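Carboxyvinyl-carboxyphosphonate phosphorylmutase (Bacillus anthracis, PDB 4IQD) is probably an enzyme of the phosphoenolpyruvate phosphomutase family, built on a TIM-barrel fold, and holds pyruvic acid at several sites in this model. Local coordinates at residues A[42-45]-A[46-50]; A[176-179]-A[180-184]; A[196-199]-A[200-204]; A[225-229]-A[230-234]. All coordinates share one frame; numbering follows the deposited sequence. Where two conformers were deposited one is given.

Contact 1: A[42-45]-A[46-50]; sequences ALVA and RNTGF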
loop_
_atom_site.group_PDB
_atom_site.type_symbol
_atom_site.label_atom_id
_atom_site.label_comp_id
_atom_site.label_asym_id
_atom_site.label_seq_id
_atom_site.Cartn_x
_atom_site.Cartn_y
_atom_site.Cartn_z
ATOM N N ALA A 42 -6.321 -3.652 -5.920
ATOM C CA ALA A 42 -7.760 -3.801 -6.080
ATOM C C ALA A 42 -8.205 -3.437 -7.496
ATOM O O ALA A 42 -9.038 -4.117 -8.092
ATOM C CB ALA A 42 -8.488 -2.945 -5.057
ATOM N N LEU A 43 -7.633 -2.364 -8.030
ATOM C CA LEU A 43 -7.967 -1.902 -9.370
ATOM C C LEU A 43 -7.491 -2.867 -10.451
ATOM O O LEU A 43 -8.183 -3.090 -11.442
ATOM C CB LEU A 43 -7.377 -0.511 -9.605
ATOM C CG LEU A 43 -8.037 0.609 -8.797
ATOM C CD1 LEU A 43 -7.172 1.865 -8.784
ATOM C CD2 LEU A 43 -9.421 0.912 -9.353
ATOM N N VAL A 44 -6.306 -3.435 -10.260
ATOM C CA VAL A 44 -5.757 -4.384 -11.222
ATOM C C VAL A 44 -6.569 -5.673 -11.253
ATOM O O VAL A 44 -6.797 -6.249 -12.316
ATOM C CB VAL A 44 -4.295 -4.729 -10.908
ATOM C CG1 VAL A 44 -3.746 -5.675 -11.953
ATOM C CG2 VAL A 44 -3.463 -3.476 -10.856
ATOM N N ALA A 45 -7.004 -6.117 -10.079
ATOM C CA ALA A 45 -7.811 -7.322 -9.973
ATOM C C ALA A 45 -9.118 -7.165 -10.737
ATOM O O ALA A 45 -9.492 -8.033 -11.524
ATOM C CB ALA A 45 -8.082 -7.651 -8.514
ATOM N N ARG A 46 -9.801 -6.049 -10.495
ATOM C CA ARG A 46 -11.052 -5.733 -11.171
ATOM C C ARG A 46 -10.846 -5.771 -12.676
ATOM O O ARG A 46 -11.568 -6.457 -13.395
ATOM C CB ARG A 46 -11.547 -4.347 -10.742
ATOM C CG ARG A 46 -12.951 -3.976 -11.225
ATOM C CD ARG A 46 -12.932 -3.088 -12.467
ATOM N NE ARG A 46 -12.278 -1.801 -12.238
ATOM C CZ ARG A 46 -12.884 -0.732 -11.732
ATOM N NH1 ARG A 46 -14.163 -0.794 -11.389
ATOM N NH2 ARG A 46 -12.212 0.398 -11.563
ATOM N N ASN A 47 -9.839 -5.038 -13.138
ATOM C CA ASN A 47 -9.511 -4.981 -14.551
ATOM C C ASN A 47 -9.105 -6.339 -15.106
ATOM O O ASN A 47 -9.238 -6.591 -16.300
ATOM C CB ASN A 47 -8.409 -3.949 -14.793
ATOM C CG ASN A 47 -8.814 -2.555 -14.345
ATOM O OD1 ASN A 47 -10.000 -2.235 -14.276
ATOM N ND2 ASN A 47 -7.830 -1.723 -14.035
ATOM N N THR A 48 -8.616 -7.216 -14.235
ATOM C CA THR A 48 -8.260 -8.572 -14.639
ATOM C C THR A 48 -9.513 -9.460 -14.683
ATOM O O THR A 48 -9.503 -10.554 -15.246
ATOM C CB THR A 48 -7.155 -9.155 -13.733
ATOM O OG1 THR A 48 -5.985 -8.340 -13.842
ATOM C CG2 THR A 48 -6.777 -10.552 -14.151
ATOM N N GLY A 49 -10.606 -8.972 -14.107
ATOM C CA GLY A 49 -11.890 -9.631 -14.269
ATOM C C GLY A 49 -12.409 -10.385 -13.063
ATOM O O GLY A 49 -13.303 -11.222 -13.183
ATOM N N PHE A 50 -11.855 -10.093 -11.894
ATOM C CA PHE A 50 -12.328 -10.722 -10.673
ATOM C C PHE A 50 -13.506 -9.942 -10.104
ATOM O O PHE A 50 -13.569 -8.723 -10.236
ATOM C CB PHE A 50 -11.190 -10.854 -9.669
ATOM C CG PHE A 50 -10.066 -11.723 -10.155
ATOM C CD1 PHE A 50 -10.160 -13.104 -10.084
ATOM C CD2 PHE A 50 -8.919 -11.163 -10.686
ATOM C CE1 PHE A 50 -9.127 -13.906 -10.533
ATOM C CE2 PHE A 50 -7.886 -11.961 -11.133
ATOM C CZ PHE A 50 -7.990 -13.330 -11.057
#
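Thr48 lies alongside Val44, both side chains pointing the same way, and turns its hydroxyl back onto the carbonyl one turn earlier. Its OG1 sits beside its own backbone N and anti to its own carbonyl carbon (chi1 -61°), which lets Thr48 OG1 donate to Val44 O at 2.7 Å from above the carbonyl plane. Thr48 N adds a weak bond to the same oxygen, while Val44 CG1 packs 4.0 Å from Thr48 OG1.

A second side-by-side pair is Leu43 and Arg46, with Leu43 CD2 meeting Arg46 NH2 obliquely at 3.6 Å. The arginine chain bends at chi2 and chi3, and Arg46 NE thereby reaches Asn47 OD1 at 3.1 Å, standing above the plane of the amide carbonyl. That bond helps to hold the amide beside the carbonyl of Leu43, whose oxygen is taken by Asn47 N.

Here helix 39-48 closes in a Schellman motif, with Gly49 at phi 107°. Ala45 O is the shared acceptor: Phe50 N gives it a nearly straight bond of 3.2 Å (174° at the hydrogen), and Gly49 N and Thr48 N add weak ones. The Phe50 ring brings its edge to the same oxygen, Phe50 CD2 lying 3.3 Å from Ala45 O, and rests against Ala45 CB, 4.2 Å from Phe50 CD2.

Lys262 of the second subunit clamps this end, hydrogen bonding to Gly49 O and making a cation-pi contact with Phe50, while Phe258 of that subunit packs on Ala45 and Thr48.

Contact 2: A[176-179]-A[180-184]; sequences EAIE and RANAY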
loop_
_atom_site.group_PDB
_atom_site.type_symbol
_atom_site.label_atom_id
_atom_site.label_comp_id
_atom_site.label_asym_id
_atom_site.label_seq_id
_atom_site.Cartn_x
_atom_site.Cartn_y
_atom_site.Cartn_z
ATOM N N GLU A 176 -14.453 -33.067 14.853
ATOM C CA GLU A 176 -14.511 -31.934 15.764
ATOM C C GLU A 176 -14.784 -30.663 14.991
ATOM O O GLU A 176 -15.591 -29.832 15.398
ATOM C CB GLU A 176 -13.187 -31.773 16.496
ATOM C CG GLU A 176 -13.321 -31.745 17.984
ATOM C CD GLU A 176 -12.845 -33.027 18.607
ATOM O OE1 GLU A 176 -12.685 -33.053 19.845
ATOM O OE2 GLU A 176 -12.627 -34.005 17.858
ATOM N N ALA A 177 -14.088 -30.513 13.873
ATOM C CA ALA A 177 -14.259 -29.344 13.029
ATOM C C ALA A 177 -15.675 -29.303 12.468
ATOM O O ALA A 177 -16.315 -28.254 12.468
ATOM C CB ALA A 177 -13.239 -29.349 11.913
ATOM N N ILE A 178 -16.163 -30.453 12.011
ATOM C CA ILE A 178 -17.509 -30.551 11.453
ATOM C C ILE A 178 -18.551 -30.109 12.469
ATOM O O ILE A 178 -19.499 -29.395 12.132
ATOM C CB ILE A 178 -17.821 -31.983 10.974
ATOM C CG1 ILE A 178 -17.026 -32.297 9.707
ATOM C CG2 ILE A 178 -19.312 -32.157 10.718
ATOM C CD1 ILE A 178 -17.276 -33.681 9.148
ATOM N N GLU A 179 -18.368 -30.533 13.716
ATOM C CA GLU A 179 -19.270 -30.149 14.795
ATOM C C GLU A 179 -19.239 -28.643 15.027
ATOM O O GLU A 179 -20.286 -28.001 15.089
ATOM C CB GLU A 179 -18.926 -30.892 16.087
ATOM C CG GLU A 179 -19.386 -32.343 16.113
ATOM C CD GLU A 179 -20.896 -32.476 16.164
ATOM O OE1 GLU A 179 -21.469 -33.128 15.266
ATOM O OE2 GLU A 179 -21.510 -31.932 17.106
ATOM N N ARG A 180 -18.038 -28.087 15.157
ATOM C CA ARG A 180 -17.875 -26.649 15.333
ATOM C C ARG A 180 -18.533 -25.907 14.183
ATOM O O ARG A 180 -19.335 -25.005 14.403
ATOM C CB ARG A 180 -16.397 -26.266 15.396
ATOM C CG ARG A 180 -15.724 -26.505 16.733
ATOM C CD ARG A 180 -14.360 -25.836 16.751
ATOM N NE ARG A 180 -13.687 -25.940 18.039
ATOM C CZ ARG A 180 -13.748 -25.018 18.995
ATOM N NH1 ARG A 180 -14.463 -23.918 18.821
ATOM N NH2 ARG A 180 -13.096 -25.200 20.134
ATOM N N ALA A 181 -18.204 -26.322 12.964
ATOM C CA ALA A 181 -18.717 -25.695 11.750
ATOM C C ALA A 181 -20.238 -25.586 11.727
ATOM O O ALA A 181 -20.780 -24.505 11.515
ATOM C CB ALA A 181 -18.223 -26.448 10.519
ATOM N N ASN A 182 -20.920 -26.702 11.952
ATOM C CA ASN A 182 -22.378 -26.718 11.927
ATOM C C ASN A 182 -22.997 -25.851 13.018
ATOM O O ASN A 182 -24.123 -25.375 12.880
ATOM C CB ASN A 182 -22.909 -28.149 12.025
ATOM C CG ASN A 182 -22.727 -28.930 10.738
ATOM O OD1 ASN A 182 -22.816 -28.376 9.642
ATOM N ND2 ASN A 182 -22.470 -30.227 10.866
ATOM N N ALA A 183 -22.256 -25.651 14.102
ATOM C CA ALA A 183 -22.713 -24.791 15.182
ATOM C C ALA A 183 -22.647 -23.339 14.745
ATOM O O ALA A 183 -23.585 -22.572 14.954
ATOM C CB ALA A 183 -21.870 -25.001 16.420
ATOM N N TYR A 184 -21.529 -22.974 14.130
ATOM C CA TYR A 184 -21.315 -21.615 13.662
ATOM C C TYR A 184 -22.352 -21.259 12.602
ATOM O O TYR A 184 -22.806 -20.119 12.522
ATOM C CB TYR A 184 -19.911 -21.468 13.078
ATOM C CG TYR A 184 -18.779 -21.788 14.034
ATOM C CD1 TYR A 184 -18.953 -21.729 15.412
ATOM C CD2 TYR A 184 -17.527 -22.141 13.550
ATOM C CE1 TYR A 184 -17.907 -22.020 16.277
ATOM C CE2 TYR A 184 -16.480 -22.434 14.403
ATOM C CZ TYR A 184 -16.673 -22.372 15.764
ATOM O OH TYR A 184 -15.624 -22.665 16.606
#
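Asn182 has its CG beside its backbone N (chi1 -74°), and Ile178 holds CG2 anti to its own N; with these two torsions the amide and that methyl branch lie side by side, pointing the same way one helical turn apart. Ile178 CG2 is 3.7 Å from Asn182 ND2. Asn182 ND2 is also 3.3 Å from Ile178 O, but at too poor an angle for a hydrogen bond; it donates to Lys209 O instead, while Ile178 O receives Asn182 N.

Arg180 starts beside the backbone of the preceding turn, with Arg180 CG 3.6 Å from Glu176 O, then runs out extended from CG to NE. Arg180 NH1 donates to Tyr184 OH at 2.8 Å, and the hydroxyl lies in the plane of the guanidinium, at its edge. The phenol ring is laid back against the helix, one face under Arg180 O, which stands 3.3 Å above the ring plane toward the rim. Asp125 is the second partner of Tyr184 OH, and Val141 O takes a hydrogen bond from Arg180 NH2, leaving this buried arginine well paired.

These turns belong to helix 174-187, the crossover of the beta-alpha-beta unit between strands 161-166 and 191-194. Tyr184 packs on Ala164 and Thr166 of the first strand and on Leu146 and Ile150 of helix 143-156, whereas Ala177, Ile178 and Ala181 meet Phe206 of helix 200-209.

Contact 3: A[196-199]-A[200-204]; sequences ALQS and EEEFR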
loop_
_atom_site.group_PDB
_atom_site.type_symbol
_atom_site.label_atom_id
_atom_site.label_comp_id
_atom_site.label_asym_id
_atom_site.label_seq_id
_atom_site.Cartn_x
_atom_site.Cartn_y
_atom_site.Cartn_z
ATOM N N ALA A 196 -6.949 -26.044 6.528
ATOM C CA ALA A 196 -6.095 -27.219 6.466
ATOM C C ALA A 196 -6.836 -28.537 6.635
ATOM O O ALA A 196 -6.504 -29.323 7.520
ATOM C CB ALA A 196 -4.968 -27.112 7.488
ATOM N N LEU A 197 -7.843 -28.775 5.803
ATOM C CA LEU A 197 -8.342 -30.131 5.644
ATOM C C LEU A 197 -7.275 -30.845 4.830
ATOM O O LEU A 197 -6.559 -30.213 4.060
ATOM C CB LEU A 197 -9.689 -30.156 4.937
ATOM C CG LEU A 197 -10.873 -29.507 5.646
ATOM C CD1 LEU A 197 -12.096 -29.599 4.757
ATOM C CD2 LEU A 197 -11.126 -30.172 6.985
ATOM N N GLN A 198 -7.154 -32.155 5.001
ATOM C CA GLN A 198 -5.920 -32.828 4.607
ATOM C C GLN A 198 -5.951 -33.691 3.345
ATOM O O GLN A 198 -4.937 -34.295 2.993
ATOM C CB GLN A 198 -5.366 -33.624 5.791
ATOM C CG GLN A 198 -4.996 -32.737 6.970
ATOM C CD GLN A 198 -4.595 -33.521 8.196
ATOM O OE1 GLN A 198 -4.305 -34.711 8.116
ATOM N NE2 GLN A 198 -4.577 -32.855 9.342
ATOM N N SER A 199 -7.086 -33.744 2.656
ATOM C CA SER A 199 -7.183 -34.572 1.458
ATOM C C SER A 199 -8.442 -34.326 0.652
ATOM O O SER A 199 -9.369 -33.657 1.105
ATOM C CB SER A 199 -7.136 -36.053 1.830
ATOM O OG SER A 199 -8.292 -36.421 2.559
ATOM N N GLU A 200 -8.464 -34.896 -0.548
ATOM C CA GLU A 200 -9.649 -34.891 -1.385
ATOM C C GLU A 200 -10.876 -35.440 -0.661
ATOM O O GLU A 200 -11.955 -34.849 -0.713
ATOM C CB GLU A 200 -9.395 -35.636 -2.709
ATOM C CG GLU A 200 -10.647 -35.872 -3.566
ATOM C CD GLU A 200 -10.398 -35.706 -5.063
ATOM O OE1 GLU A 200 -11.311 -36.016 -5.859
ATOM O OE2 GLU A 200 -9.297 -35.258 -5.447
ATOM N N GLU A 201 -10.699 -36.559 0.033
ATOM C CA GLU A 201 -11.809 -37.195 0.734
ATOM C C GLU A 201 -12.294 -36.357 1.913
ATOM O O GLU A 201 -13.473 -36.381 2.242
ATOM C CB GLU A 201 -11.445 -38.609 1.203
ATOM C CG GLU A 201 -10.579 -38.671 2.453
ATOM C CD GLU A 201 -10.999 -39.781 3.405
ATOM O OE1 GLU A 201 -11.820 -40.635 3.007
ATOM O OE2 GLU A 201 -10.512 -39.794 4.555
ATOM N N GLU A 202 -11.390 -35.615 2.544
ATOM C CA GLU A 202 -11.781 -34.770 3.664
ATOM C C GLU A 202 -12.578 -33.570 3.182
ATOM O O GLU A 202 -13.521 -33.136 3.836
ATOM C CB GLU A 202 -10.566 -34.328 4.481
ATOM C CG GLU A 202 -9.948 -35.459 5.290
ATOM C CD GLU A 202 -9.036 -34.975 6.403
ATOM O OE1 GLU A 202 -8.938 -33.749 6.609
ATOM O OE2 GLU A 202 -8.419 -35.827 7.077
ATOM N N PHE A 203 -12.198 -33.047 2.020
ATOM C CA PHE A 203 -12.908 -31.919 1.429
ATOM C C PHE A 203 -14.344 -32.340 1.139
ATOM O O PHE A 203 -15.293 -31.727 1.629
ATOM C CB PHE A 203 -12.234 -31.444 0.135
ATOM C CG PHE A 203 -10.823 -30.933 0.321
ATOM C CD1 PHE A 203 -10.310 -30.679 1.573
ATOM C CD2 PHE A 203 -10.019 -30.685 -0.772
ATOM C CE1 PHE A 203 -9.020 -30.211 1.714
ATOM C CE2 PHE A 203 -8.737 -30.226 -0.633
ATOM C CZ PHE A 203 -8.236 -29.985 0.616
ATOM N N ARG A 204 -14.493 -33.397 0.344
ATOM C CA ARG A 204 -15.806 -33.908 -0.039
ATOM C C ARG A 204 -16.646 -34.326 1.170
ATOM O O ARG A 204 -17.855 -34.099 1.198
ATOM C CB ARG A 204 -15.651 -35.087 -1.004
ATOM C CG ARG A 204 -14.832 -34.783 -2.254
ATOM C CD ARG A 204 -14.838 -35.972 -3.213
ATOM N NE ARG A 204 -14.168 -35.697 -4.483
ATOM C CZ ARG A 204 -14.766 -35.178 -5.553
ATOM N NH1 ARG A 204 -16.051 -34.863 -5.512
ATOM N NH2 ARG A 204 -14.076 -34.964 -6.666
#
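Glu202 reaches back from the first turn of its helix and takes the backbone N-H of Gln198, Gln198 N to Glu202 OE1 being 2.9 Å. Its chain leaves with CG beside the backbone N (chi1 -71°) and is extended beyond, running alongside Gln198; the donor comes in from well above the carboxylate plane (59°). The other oxygen, OE2, forms a salt bridge with Arg169, which lines a pyruvic acid pocket, so Glu202 probably helps to position that arginine.

Ser199 is the N-cap of helix 200-209, the helix that follows strand 191-194 in this TIM-barrel-type fold. Its OG stands between its own N and carbonyl carbon (chi1 67°), and from there accepts Glu202 N at 3.2 Å. Ser199 O receives Phe203 N at 3.0 Å and also lies over one face of the Phe203 ring, 3.1 Å above its plane. Leu197 arrives at the edge of that ring instead, with Leu197 CB only 3.3 Å from Phe203 CE1, the two side chains sliding past each other in opposite directions. One turn along the helix, Arg204 grips Glu200 side-on, NE and NH2 both reaching the single oxygen OE1 from the same face of the carboxylate.

Contact 4: A[225-229]-A[230-234]; sequences PYYSA and EEFAN. With PYR (pyruvic acid), chain E.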
loop_
_atom_site.group_PDB
_atom_site.type_symbol
_atom_site.label_atom_id
_atom_site.label_comp_id
_atom_site.label_asym_id
_atom_site.label_seq_id
_atom_site.Cartn_x
_atom_site.Cartn_y
_atom_site.Cartn_z
ATOM N N PRO A 225 -2.148 -27.937 -1.340
ATOM C CA PRO A 225 -1.550 -28.126 -2.664
ATOM C C PRO A 225 -2.169 -27.167 -3.667
ATOM O O PRO A 225 -3.253 -26.637 -3.426
ATOM C CB PRO A 225 -1.921 -29.572 -3.012
ATOM C CG PRO A 225 -2.289 -30.206 -1.724
ATOM C CD PRO A 225 -2.907 -29.123 -0.915
ATOM N N TYR A 226 -1.491 -26.951 -4.785
ATOM C CA TYR A 226 -1.953 -25.968 -5.752
ATOM C C TYR A 226 -2.984 -26.546 -6.709
ATOM O O TYR A 226 -2.706 -26.798 -7.877
ATOM C CB TYR A 226 -0.771 -25.343 -6.489
ATOM C CG TYR A 226 0.218 -24.717 -5.539
ATOM C CD1 TYR A 226 1.350 -25.408 -5.135
ATOM C CD2 TYR A 226 0.002 -23.449 -5.017
ATOM C CE1 TYR A 226 2.250 -24.849 -4.255
ATOM C CE2 TYR A 226 0.898 -22.877 -4.133
ATOM C CZ TYR A 226 2.021 -23.585 -3.754
ATOM O OH TYR A 226 2.925 -23.032 -2.876
ATOM N N TYR A 227 -4.179 -26.771 -6.182
ATOM C CA TYR A 227 -5.306 -27.159 -7.001
ATOM C C TYR A 227 -5.794 -25.954 -7.777
ATOM O O TYR A 227 -5.673 -24.822 -7.317
ATOM C CB TYR A 227 -6.447 -27.678 -6.134
ATOM C CG TYR A 227 -6.168 -28.989 -5.450
ATOM C CD1 TYR A 227 -5.984 -29.050 -4.080
ATOM C CD2 TYR A 227 -6.098 -30.168 -6.177
ATOM C CE1 TYR A 227 -5.738 -30.250 -3.447
ATOM C CE2 TYR A 227 -5.851 -31.371 -5.556
ATOM C CZ TYR A 227 -5.669 -31.409 -4.190
ATOM O OH TYR A 227 -5.422 -32.608 -3.563
ATOM N N SER A 228 -6.353 -26.193 -8.955
ATOM C CA SER A 228 -6.972 -25.114 -9.706
ATOM C C SER A 228 -8.326 -24.809 -9.078
ATOM O O SER A 228 -8.800 -25.560 -8.226
ATOM C CB SER A 228 -7.125 -25.493 -11.182
ATOM O OG SER A 228 -8.003 -26.592 -11.348
ATOM N N ALA A 229 -8.939 -23.705 -9.488
ATOM C CA ALA A 229 -10.259 -23.344 -8.985
ATOM C C ALA A 229 -11.297 -24.357 -9.459
ATOM O O ALA A 229 -12.229 -24.696 -8.731
ATOM C CB ALA A 229 -10.632 -21.948 -9.433
ATOM N N GLU A 230 -11.121 -24.837 -10.687
ATOM C CA GLU A 230 -11.979 -25.872 -11.250
ATOM C C GLU A 230 -11.869 -27.132 -10.409
ATOM O O GLU A 230 -12.865 -27.806 -10.148
ATOM C CB GLU A 230 -11.576 -26.167 -12.699
ATOM C CG GLU A 230 -12.287 -27.357 -13.332
ATOM C CD GLU A 230 -13.691 -27.028 -13.804
ATOM O OE1 GLU A 230 -14.038 -25.827 -13.864
ATOM O OE2 GLU A 230 -14.447 -27.974 -14.119
ATOM N N GLU A 231 -10.653 -27.441 -9.978
ATOM C CA GLU A 231 -10.436 -28.586 -9.110
ATOM C C GLU A 231 -11.190 -28.426 -7.792
ATOM O O GLU A 231 -11.997 -29.275 -7.451
ATOM C CB GLU A 231 -8.941 -28.843 -8.897
ATOM C CG GLU A 231 -8.317 -29.654 -10.030
ATOM C CD GLU A 231 -6.806 -29.553 -10.078
ATOM O OE1 GLU A 231 -6.162 -30.465 -10.635
ATOM O OE2 GLU A 231 -6.260 -28.557 -9.571
ATOM N N PHE A 232 -10.964 -27.323 -7.085
ATOM C CA PHE A 232 -11.702 -27.038 -5.852
ATOM C C PHE A 232 -13.212 -27.127 -6.030
ATOM O O PHE A 232 -13.924 -27.568 -5.131
ATOM C CB PHE A 232 -11.369 -25.645 -5.331
ATOM C CG PHE A 232 -10.005 -25.532 -4.736
ATOM C CD1 PHE A 232 -9.045 -24.745 -5.336
ATOM C CD2 PHE A 232 -9.686 -26.209 -3.573
ATOM C CE1 PHE A 232 -7.796 -24.640 -4.796
ATOM C CE2 PHE A 232 -8.430 -26.102 -3.022
ATOM C CZ PHE A 232 -7.482 -25.315 -3.634
ATOM N N ALA A 233 -13.688 -26.699 -7.194
ATOM C CA ALA A 233 -15.120 -26.629 -7.461
ATOM C C ALA A 233 -15.795 -27.995 -7.432
ATOM O O ALA A 233 -16.815 -28.164 -6.773
ATOM C CB ALA A 233 -15.382 -25.936 -8.786
ATOM N N ASN A 234 -15.238 -28.972 -8.140
ATOM C CA ASN A 234 -15.856 -30.293 -8.154
ATOM C C ASN A 234 -15.538 -31.069 -6.887
ATOM O O ASN A 234 -16.087 -32.142 -6.641
ATOM C CB ASN A 234 -15.473 -31.083 -9.409
ATOM C CG ASN A 234 -13.977 -31.208 -9.592
ATOM O OD1 ASN A 234 -13.255 -31.608 -8.682
ATOM N ND2 ASN A 234 -13.502 -30.860 -10.782
HETATM C C PYR E . -2.645 -30.919 -8.468
HETATM O O PYR E . -2.884 -30.226 -7.383
HETATM O OXT PYR E . -3.453 -31.894 -8.809
HETATM C CA PYR E . -1.526 -30.635 -9.245
HETATM O O3 PYR E . -1.099 -31.506 -10.121
HETATM C CB PYR E . -0.810 -29.327 -9.106
#
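Ala229 O takes the N-H of Ala233 in a sound bond of 2.9 Å (Ala233 N to Ala229 O), part of the first turn of helix 229-234. Ser228, the N-cap residue just before the helix, and Glu231 in its first turn form a capping box. Ser228 OG, turned in between its own N and carbonyl carbon (chi1 64°), accepts Glu231 N at 3.1 Å. In return the extended side chain of Glu231 brings OE2 to Ser228 N, though the modelled separation is implausibly short and its exact length is doubtful. Ser228 O completes the turn by receiving Phe232 N at 3.0 Å.

Tyr227 and Phe232 cross at about a right angle in an edge-to-face pair: the edge of the tyrosine ring is directed at the phenylalanine face, the centroids are 5.6 Å apart and the planes stand at 75°. Tyr227 CB makes a CH-pi contact over that same ring, 3.8 Å from the Phe232 centroid. Met218 also touches Phe232.

Tyr226, Tyr227 and Glu231 line a pocket holding pyruvic acid. Glu231 crosses Tyr227 at about a right angle, with OE2 at the edge of the tyrosine ring, near its plane. While OE2 serves the cap, Glu231 OE1 merely lies on the ligand side, 3.6 Å from PYR OXT. Tyr226 O is 3.4 Å from PYR CB. Tyr227 CD2 comes equally close, 3.4 Å from PYR O.

Along the chain the four contacts follow in series, all within the part that belongs to the phosphoenolpyruvate phosphomutase family, of TIM-barrel type. Contact 1, on helix 39-48, and contact 2, on helix 174-187, lie on opposite sides of the chain's centre, their own centres about 34 Å apart. Helix 174-187 leads through strand 191-194 to helix 200-209, where contact 3 sits about 15 Å from contact 2, centre to centre. Contacts 3 and 4, centres about 12 Å apart, touch: Phe203 packs on Tyr227, and Arg204 NH1 is 2.9 Å from Asn234 O. They thus join two helix starts near pyruvic acid pockets, while contacts 1 and 4 both meet the second subunit.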